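Side-chain contacts in E3 ubiquitin-protein ligase HERC2 (Homo sapiens, PDB 4L1M), which probably attaches ubiquitin to target proteins as a HECT-family ligase, and is seen here as its first RCC1-like domain, a seven-bladed beta-propeller: residues Q87-L92 against Y119-G124; L110-A113 against E117-S120; K141-F146 against A194-V199. One frame throughout, in Å; residues are numbered along the deposited sequence.

Contact 1: residues Q87-L92 against Y119-G124; sequences QLVQGL and YSWGCG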
loop_
_atom_site.group_PDB
_atom_site.type_symbol
_atom_site.label_atom_id
_atom_site.label_comp_id
_atom_site.label_asym_id
_atom_site.label_seq_id
_atom_site.Cartn_x
_atom_site.Cartn_y
_atom_site.Cartn_z
ATOM N N GLN A 87 4.904 20.091 4.744
ATOM C CA GLN A 87 5.611 20.479 5.944
ATOM C C GLN A 87 6.485 19.325 6.379
ATOM O O GLN A 87 6.135 18.153 6.236
ATOM C CB GLN A 87 4.635 20.854 7.053
ATOM C CG GLN A 87 3.744 22.024 6.711
ATOM C CD GLN A 87 4.522 23.306 6.539
ATOM O OE1 GLN A 87 5.074 23.851 7.500
ATOM N NE2 GLN A 87 4.559 23.809 5.306
ATOM N N LEU A 88 7.638 19.695 6.909
ATOM C CA LEU A 88 8.625 18.752 7.345
ATOM C C LEU A 88 8.064 18.032 8.560
ATOM O O LEU A 88 7.547 18.674 9.456
ATOM C CB LEU A 88 9.913 19.512 7.719
ATOM C CG LEU A 88 11.151 18.660 8.026
ATOM C CD1 LEU A 88 11.663 17.963 6.775
ATOM C CD2 LEU A 88 12.250 19.528 8.633
ATOM N N VAL A 89 8.157 16.708 8.571
ATOM C CA VAL A 89 7.827 15.942 9.747
ATOM C C VAL A 89 9.008 16.030 10.702
ATOM O O VAL A 89 10.064 15.532 10.425
ATOM C CB VAL A 89 7.505 14.478 9.396
ATOM C CG1 VAL A 89 7.240 13.660 10.661
ATOM C CG2 VAL A 89 6.292 14.422 8.462
ATOM N N GLN A 90 8.810 16.696 11.827
ATOM C CA GLN A 90 9.846 16.847 12.848
ATOM C C GLN A 90 10.049 15.534 13.620
ATOM O O GLN A 90 9.116 14.743 13.793
ATOM C CB GLN A 90 9.440 17.977 13.811
ATOM C CG GLN A 90 9.448 19.368 13.168
ATOM C CD GLN A 90 10.849 19.857 12.822
ATOM O OE1 GLN A 90 11.843 19.240 13.201
ATOM N NE2 GLN A 90 10.933 20.967 12.091
ATOM N N GLY A 91 11.262 15.307 14.095
ATOM C CA GLY A 91 11.554 14.111 14.873
ATOM C C GLY A 91 12.232 13.028 14.064
ATOM O O GLY A 91 12.644 12.012 14.620
ATOM N N LEU A 92 12.382 13.258 12.763
ATOM C CA LEU A 92 13.152 12.355 11.897
ATOM C C LEU A 92 14.459 12.955 11.388
ATOM O O LEU A 92 15.266 12.244 10.769
ATOM C CB LEU A 92 12.311 11.949 10.698
ATOM C CG LEU A 92 10.978 11.285 11.024
ATOM C CD1 LEU A 92 10.220 11.043 9.746
ATOM C CD2 LEU A 92 11.161 9.982 11.780
ATOM N N TYR A 119 10.039 3.977 12.943
ATOM C CA TYR A 119 9.340 5.026 13.686
ATOM C C TYR A 119 7.872 4.913 13.417
ATOM O O TYR A 119 7.472 4.524 12.327
ATOM C CB TYR A 119 9.788 6.418 13.241
ATOM C CG TYR A 119 11.224 6.695 13.502
ATOM C CD1 TYR A 119 12.212 6.153 12.694
ATOM C CD2 TYR A 119 11.613 7.510 14.565
ATOM C CE1 TYR A 119 13.552 6.420 12.929
ATOM C CE2 TYR A 119 12.943 7.792 14.808
ATOM C CZ TYR A 119 13.909 7.244 13.987
ATOM O OH TYR A 119 15.234 7.494 14.235
ATOM N N SER A 120 7.060 5.258 14.404
ATOM C CA SER A 120 5.606 5.241 14.211
ATOM C C SER A 120 4.991 6.455 14.846
ATOM O O SER A 120 5.511 6.977 15.829
ATOM C CB SER A 120 4.993 3.974 14.815
ATOM O OG SER A 120 5.159 3.967 16.222
ATOM N N TRP A 121 3.908 6.925 14.275
ATOM C CA TRP A 121 3.130 7.974 14.923
ATOM C C TRP A 121 1.694 8.008 14.412
ATOM O O TRP A 121 1.330 7.267 13.486
ATOM C CB TRP A 121 3.823 9.343 14.799
ATOM C CG TRP A 121 3.903 9.947 13.426
ATOM C CD1 TRP A 121 3.225 11.050 12.993
ATOM C CD2 TRP A 121 4.734 9.539 12.328
ATOM N NE1 TRP A 121 3.553 11.329 11.699
ATOM C CE2 TRP A 121 4.473 10.420 11.263
ATOM C CE3 TRP A 121 5.639 8.504 12.129
ATOM C CZ2 TRP A 121 5.105 10.311 10.019
ATOM C CZ3 TRP A 121 6.288 8.397 10.887
ATOM C CH2 TRP A 121 6.010 9.289 9.854
ATOM N N GLY A 122 0.883 8.861 15.040
ATOM C CA GLY A 122 -0.529 8.974 14.719
ATOM C C GLY A 122 -1.371 8.317 15.780
ATOM O O GLY A 122 -1.018 8.343 16.965
ATOM N N CYS A 123 -2.491 7.738 15.353
ATOM C CA CYS A 123 -3.441 7.076 16.250
ATOM C C CYS A 123 -2.847 5.835 16.915
ATOM O O CYS A 123 -2.142 5.043 16.277
ATOM C CB CYS A 123 -4.685 6.682 15.482
ATOM S SG CYS A 123 -6.025 6.086 16.545
ATOM N N GLY A 124 -3.150 5.669 18.200
ATOM C CA GLY A 124 -2.570 4.620 19.034
ATOM C C GLY A 124 -3.509 3.468 19.356
ATOM O O GLY A 124 -3.071 2.470 19.922
#
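Leu92 and Tyr119 meet where a loop from one blade comes down on a strand of the next. Going outward along Tyr119, CB lies 4.1 Å from Leu92 CD2, and CG, the nearest atom of the ring, is 3.7 Å from that same methyl. CD2 of Tyr119 is 3.8 Å from the same Leu92 CD2 methyl, while CE2 of Tyr119 passes 4.2 Å from Gly91 O, which approaches obliquely. This is a CH-pi contact: Leu92 CD2 stands 3.9 Å from the centroid of the Tyr119 ring and 19° off its normal, displaced toward the CG side. The CB of Leu92 does not aim at the strand; with chi1 at -57°, CG is anti to the carbonyl carbon and the branch swings CD2 over the ring. Two residues along the strand, Trp121 adds a lighter touch, its CZ2 4.0 Å from Val89 CG1. No hydrogen bond crosses the contact. Pro140 of strand 140-142 touches Val89, Leu92, Tyr119 and Trp121 alike, and Val74 of strand 74-78 backs Val89 and Leu92, so the loop after strand 87-88 is packed between two neighbouring four-stranded sheets.

Contact 2: residues L110-A113 against E117-S120; sequences LALA and EVYS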
loop_
_atom_site.group_PDB
_atom_site.type_symbol
_atom_site.label_atom_id
_atom_site.label_comp_id
_atom_site.label_asym_id
_atom_site.label_seq_id
_atom_site.Cartn_x
_atom_site.Cartn_y
_atom_site.Cartn_z
ATOM N N LEU A 110 4.217 4.777 9.407
ATOM C CA LEU A 110 5.517 4.199 9.718
ATOM C C LEU A 110 6.614 4.792 8.827
ATOM O O LEU A 110 6.376 5.130 7.668
ATOM C CB LEU A 110 5.497 2.705 9.464
ATOM C CG LEU A 110 4.499 1.892 10.244
ATOM C CD1 LEU A 110 4.687 0.428 9.875
ATOM C CD2 LEU A 110 4.677 2.058 11.736
ATOM N N ALA A 111 7.817 4.872 9.378
ATOM C CA ALA A 111 8.962 5.286 8.627
ATOM C C ALA A 111 10.146 4.408 8.979
ATOM O O ALA A 111 10.323 4.050 10.140
ATOM C CB ALA A 111 9.271 6.734 8.924
ATOM N N LEU A 112 10.971 4.090 7.977
ATOM C CA LEU A 112 12.096 3.168 8.133
ATOM C C LEU A 112 13.400 3.856 7.758
ATOM O O LEU A 112 13.533 4.376 6.666
ATOM C CB LEU A 112 11.907 1.944 7.226
ATOM C CG LEU A 112 13.072 0.941 7.175
ATOM C CD1 LEU A 112 13.413 0.419 8.561
ATOM C CD2 LEU A 112 12.750 -0.232 6.282
ATOM N N ALA A 113 14.360 3.815 8.673
ATOM C CA ALA A 113 15.680 4.412 8.476
ATOM C C ALA A 113 16.639 3.446 7.785
ATOM O O ALA A 113 16.491 2.226 7.868
ATOM C CB ALA A 113 16.262 4.853 9.816
ATOM N N GLU A 117 16.163 1.405 12.093
ATOM C CA GLU A 117 15.175 1.851 13.086
ATOM C C GLU A 117 13.829 2.141 12.433
ATOM O O GLU A 117 13.765 2.767 11.354
ATOM C CB GLU A 117 15.623 3.121 13.830
ATOM C CG GLU A 117 16.872 2.988 14.669
ATOM C CD GLU A 117 18.096 3.493 13.927
ATOM O OE1 GLU A 117 18.289 3.105 12.743
ATOM O OE2 GLU A 117 18.861 4.287 14.525
ATOM N N VAL A 118 12.755 1.721 13.110
ATOM C CA VAL A 118 11.375 1.965 12.645
ATOM C C VAL A 118 10.707 2.997 13.548
ATOM O O VAL A 118 10.825 2.916 14.771
ATOM C CB VAL A 118 10.544 0.680 12.676
ATOM C CG1 VAL A 118 9.154 0.926 12.127
ATOM C CG2 VAL A 118 11.223 -0.408 11.875
ATOM N N TYR A 119 10.039 3.977 12.943
ATOM C CA TYR A 119 9.340 5.026 13.686
ATOM C C TYR A 119 7.872 4.913 13.417
ATOM O O TYR A 119 7.472 4.524 12.327
ATOM C CB TYR A 119 9.788 6.418 13.241
ATOM C CG TYR A 119 11.224 6.695 13.502
ATOM C CD1 TYR A 119 12.212 6.153 12.694
ATOM C CD2 TYR A 119 11.613 7.510 14.565
ATOM C CE1 TYR A 119 13.552 6.420 12.929
ATOM C CE2 TYR A 119 12.943 7.792 14.808
ATOM C CZ TYR A 119 13.909 7.244 13.987
ATOM O OH TYR A 119 15.234 7.494 14.235
ATOM N N SER A 120 7.060 5.258 14.404
ATOM C CA SER A 120 5.606 5.241 14.211
ATOM C C SER A 120 4.991 6.455 14.846
ATOM O O SER A 120 5.511 6.977 15.829
ATOM C CB SER A 120 4.993 3.974 14.815
ATOM O OG SER A 120 5.159 3.967 16.222
#
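The ring of Tyr119 meets the strand 110-113 with its edge: Ala111 O lies in the ring plane, 3.8 Å from Tyr119 CD1, and farther along the rim Ala113 CB comes to 4.4 Å from CE1 of Tyr119. The contact over one face comes from outside these strands, from Leu92. The other flat group, the carboxylate of Glu117, brings OE1 to 4.0 Å from Ala113 CB, but this same OE1 hydrogen-bonds Thr115 OG1 in the turn between the strands; the Glu117 chain bends at chi2 (98°).

Between these groups the backbones run antiparallel, their axes 158° apart. Ala111 and Tyr119 form a hydrogen-bonded pair, with Ala111 N to Tyr119 O at 3.0 Å and Tyr119 N to Ala111 O at 2.8 Å. Ala113 N adds a bond to Glu117 O at 2.9 Å, close to the turn. The non-hydrogen-bonded pairs, Leu110 with Ser120 and Leu112 with Val118, send their side chains to the other face of the sheet. There Leu110 CD2 packs 3.6 Å from Ser120 CB, and Leu112 CD1 lies 4.1 Å from Val118 CG2. On that face Leu110 and Leu112 also reach Ile158 of strand 155-160, in the next blade. Ser120 OG sits between its backbone N and carbonyl carbon (chi1 65°) and hydrogen-bonds Leu129 O.

The chemistry is therefore divided: main-chain amides and carbonyls hold the hairpin together across the strands, mostly apolar contacts line the two faces, and Glu117 OE1 and Ser120 OG find their hydrogen-bond partners outside the two strands, in Thr115 and Leu129.

Contact 3: residues K141-F146 against A194-V199; sequences KVISAF and AIPMLV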
loop_
_atom_site.group_PDB
_atom_site.type_symbol
_atom_site.label_atom_id
_atom_site.label_comp_id
_atom_site.label_asym_id
_atom_site.label_seq_id
_atom_site.Cartn_x
_atom_site.Cartn_y
_atom_site.Cartn_z
ATOM N N LYS A 141 8.107 8.243 16.865
ATOM C CA LYS A 141 8.797 7.635 17.965
ATOM C C LYS A 141 9.362 6.293 17.524
ATOM O O LYS A 141 8.689 5.517 16.839
ATOM C CB LYS A 141 7.825 7.414 19.128
ATOM C CG LYS A 141 8.500 6.845 20.367
ATOM C CD LYS A 141 7.539 6.723 21.529
ATOM C CE LYS A 141 8.252 6.226 22.764
ATOM N NZ LYS A 141 7.301 5.469 23.617
ATOM N N VAL A 142 10.581 6.007 17.956
ATOM C CA VAL A 142 11.255 4.766 17.595
ATOM C C VAL A 142 10.500 3.624 18.229
ATOM O O VAL A 142 10.155 3.711 19.393
ATOM C CB VAL A 142 12.715 4.708 18.127
ATOM C CG1 VAL A 142 13.365 3.389 17.753
ATOM C CG2 VAL A 142 13.536 5.838 17.554
ATOM N N ILE A 143 10.253 2.568 17.463
ATOM C CA ILE A 143 9.744 1.333 18.022
ATOM C C ILE A 143 10.943 0.553 18.526
ATOM O O ILE A 143 11.649 -0.095 17.746
ATOM C CB ILE A 143 8.987 0.487 16.999
ATOM C CG1 ILE A 143 7.792 1.256 16.419
ATOM C CG2 ILE A 143 8.525 -0.807 17.646
ATOM C CD1 ILE A 143 7.004 0.455 15.386
ATOM N N SER A 144 11.171 0.613 19.833
ATOM C CA SER A 144 12.351 0.002 20.427
ATOM C C SER A 144 12.397 -1.525 20.255
ATOM O O SER A 144 13.462 -2.098 20.233
ATOM C CB SER A 144 12.468 0.376 21.897
ATOM O OG SER A 144 11.386 -0.172 22.616
ATOM N N ALA A 145 11.258 -2.179 20.094
ATOM C CA ALA A 145 11.268 -3.606 19.769
ATOM C C ALA A 145 12.171 -3.947 18.561
ATOM O O ALA A 145 12.686 -5.037 18.487
ATOM C CB ALA A 145 9.849 -4.102 19.518
ATOM N N PHE A 146 12.354 -3.034 17.614
ATOM C CA PHE A 146 13.191 -3.324 16.457
ATOM C C PHE A 146 14.624 -2.769 16.567
ATOM O O PHE A 146 15.461 -3.076 15.719
ATOM C CB PHE A 146 12.543 -2.784 15.178
ATOM C CG PHE A 146 11.312 -3.521 14.771
ATOM C CD1 PHE A 146 11.344 -4.900 14.567
ATOM C CD2 PHE A 146 10.112 -2.847 14.587
ATOM C CE1 PHE A 146 10.203 -5.582 14.200
ATOM C CE2 PHE A 146 8.974 -3.519 14.208
ATOM C CZ PHE A 146 9.017 -4.883 14.007
ATOM N N ALA A 194 0.163 -4.711 21.076
ATOM C CA ALA A 194 0.783 -3.388 21.109
ATOM C C ALA A 194 2.316 -3.425 20.885
ATOM O O ALA A 194 2.984 -2.382 20.928
ATOM C CB ALA A 194 0.477 -2.735 22.452
ATOM N N ILE A 195 2.848 -4.629 20.717
ATOM C CA ILE A 195 4.262 -4.879 20.529
ATOM C C ILE A 195 4.346 -5.802 19.302
ATOM O O ILE A 195 3.546 -6.715 19.177
ATOM C CB ILE A 195 4.843 -5.592 21.773
ATOM C CG1 ILE A 195 5.035 -4.596 22.932
ATOM C CG2 ILE A 195 6.157 -6.306 21.473
ATOM C CD1 ILE A 195 6.108 -3.547 22.716
ATOM N N PRO A 196 5.306 -5.561 18.395
ATOM C CA PRO A 196 5.404 -6.427 17.207
ATOM C C PRO A 196 5.563 -7.896 17.553
ATOM O O PRO A 196 6.317 -8.228 18.455
ATOM C CB PRO A 196 6.657 -5.906 16.498
ATOM C CG PRO A 196 6.745 -4.484 16.912
ATOM C CD PRO A 196 6.255 -4.437 18.334
ATOM N N MET A 197 4.832 -8.756 16.863
ATOM C CA MET A 197 4.850 -10.178 17.165
ATOM C C MET A 197 5.077 -11.010 15.915
ATOM O O MET A 197 4.430 -10.804 14.898
ATOM C CB MET A 197 3.560 -10.595 17.860
ATOM C CG MET A 197 3.582 -12.025 18.407
ATOM S SD MET A 197 2.116 -12.311 19.414
ATOM C CE MET A 197 1.964 -14.121 19.310
ATOM N N LEU A 198 6.002 -11.958 16.031
ATOM C CA LEU A 198 6.361 -12.859 14.959
ATOM C C LEU A 198 5.165 -13.628 14.467
ATOM O O LEU A 198 4.406 -14.168 15.263
ATOM C CB LEU A 198 7.411 -13.855 15.450
ATOM C CG LEU A 198 7.951 -14.857 14.403
ATOM C CD1 LEU A 198 8.674 -14.127 13.276
ATOM C CD2 LEU A 198 8.883 -15.866 15.037
ATOM N N VAL A 199 4.988 -13.682 13.153
ATOM C CA VAL A 199 3.988 -14.566 12.574
ATOM C C VAL A 199 4.595 -15.985 12.469
ATOM O O VAL A 199 5.194 -16.359 11.454
ATOM C CB VAL A 199 3.459 -14.047 11.218
ATOM C CG1 VAL A 199 2.387 -14.967 10.667
ATOM C CG2 VAL A 199 2.873 -12.668 11.383
#
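Residues 144-146 form a 3-10 turn, closed by the Phe146 N to Ile143 O hydrogen bond of 3.0 Å, that faces Pro196, with the CA atoms of Ala145 and Pro196 7.0 Å apart. Pro196 is the residue it receives, and three side chains share its ring. Ala145 CB touches the carbon next to the proline nitrogen, CD of Pro196, at 3.8 Å. Ile143 CG2 reaches Pro196 CG more loosely, at 4.2 Å. The far end of Phe146 takes the rest: its CZ is 3.6 Å from Pro196 CB, and its CE2 equally close to Pro196 CG. The aromatic ring meets the proline obliquely. Phe146 leaves its backbone at an angle to Pro196, and chi1 of -70° brings the outer ring atoms, CE2 and CZ, round to the proline. All of this is apolar, and no hydrogen bond links the two segments. Trp177 of strand 174-178 touches both Ile143 and Pro196 from the side of the second sheet. The join is one between successive blades of an RCC1-like beta-propeller: the turn that follows in the chain from one blade's outermost strand packs on the outermost strand of the next.

Overall arrangement
Contact 2 lies inside one blade, in the hairpin of strands 108-113 and 118-122, while the other two tie that blade to its neighbours. Contact 1 brings in the loop following strand 87-88 of the preceding sheet; contact 3 reaches strand 196-198 of the following one. Contacts 1 and 2 have centres about 9 Å apart and share Tyr119 and Ser120, with Trp121 CZ3 packing on Ala111 CB. Contact 3 comes later along the chain, its centre about 11 Å from that of contact 2 and 16 Å from that of contact 1. Strand 118-122, paired with strand 140-142, connects all three, so three consecutive propeller blades are joined through the middle one.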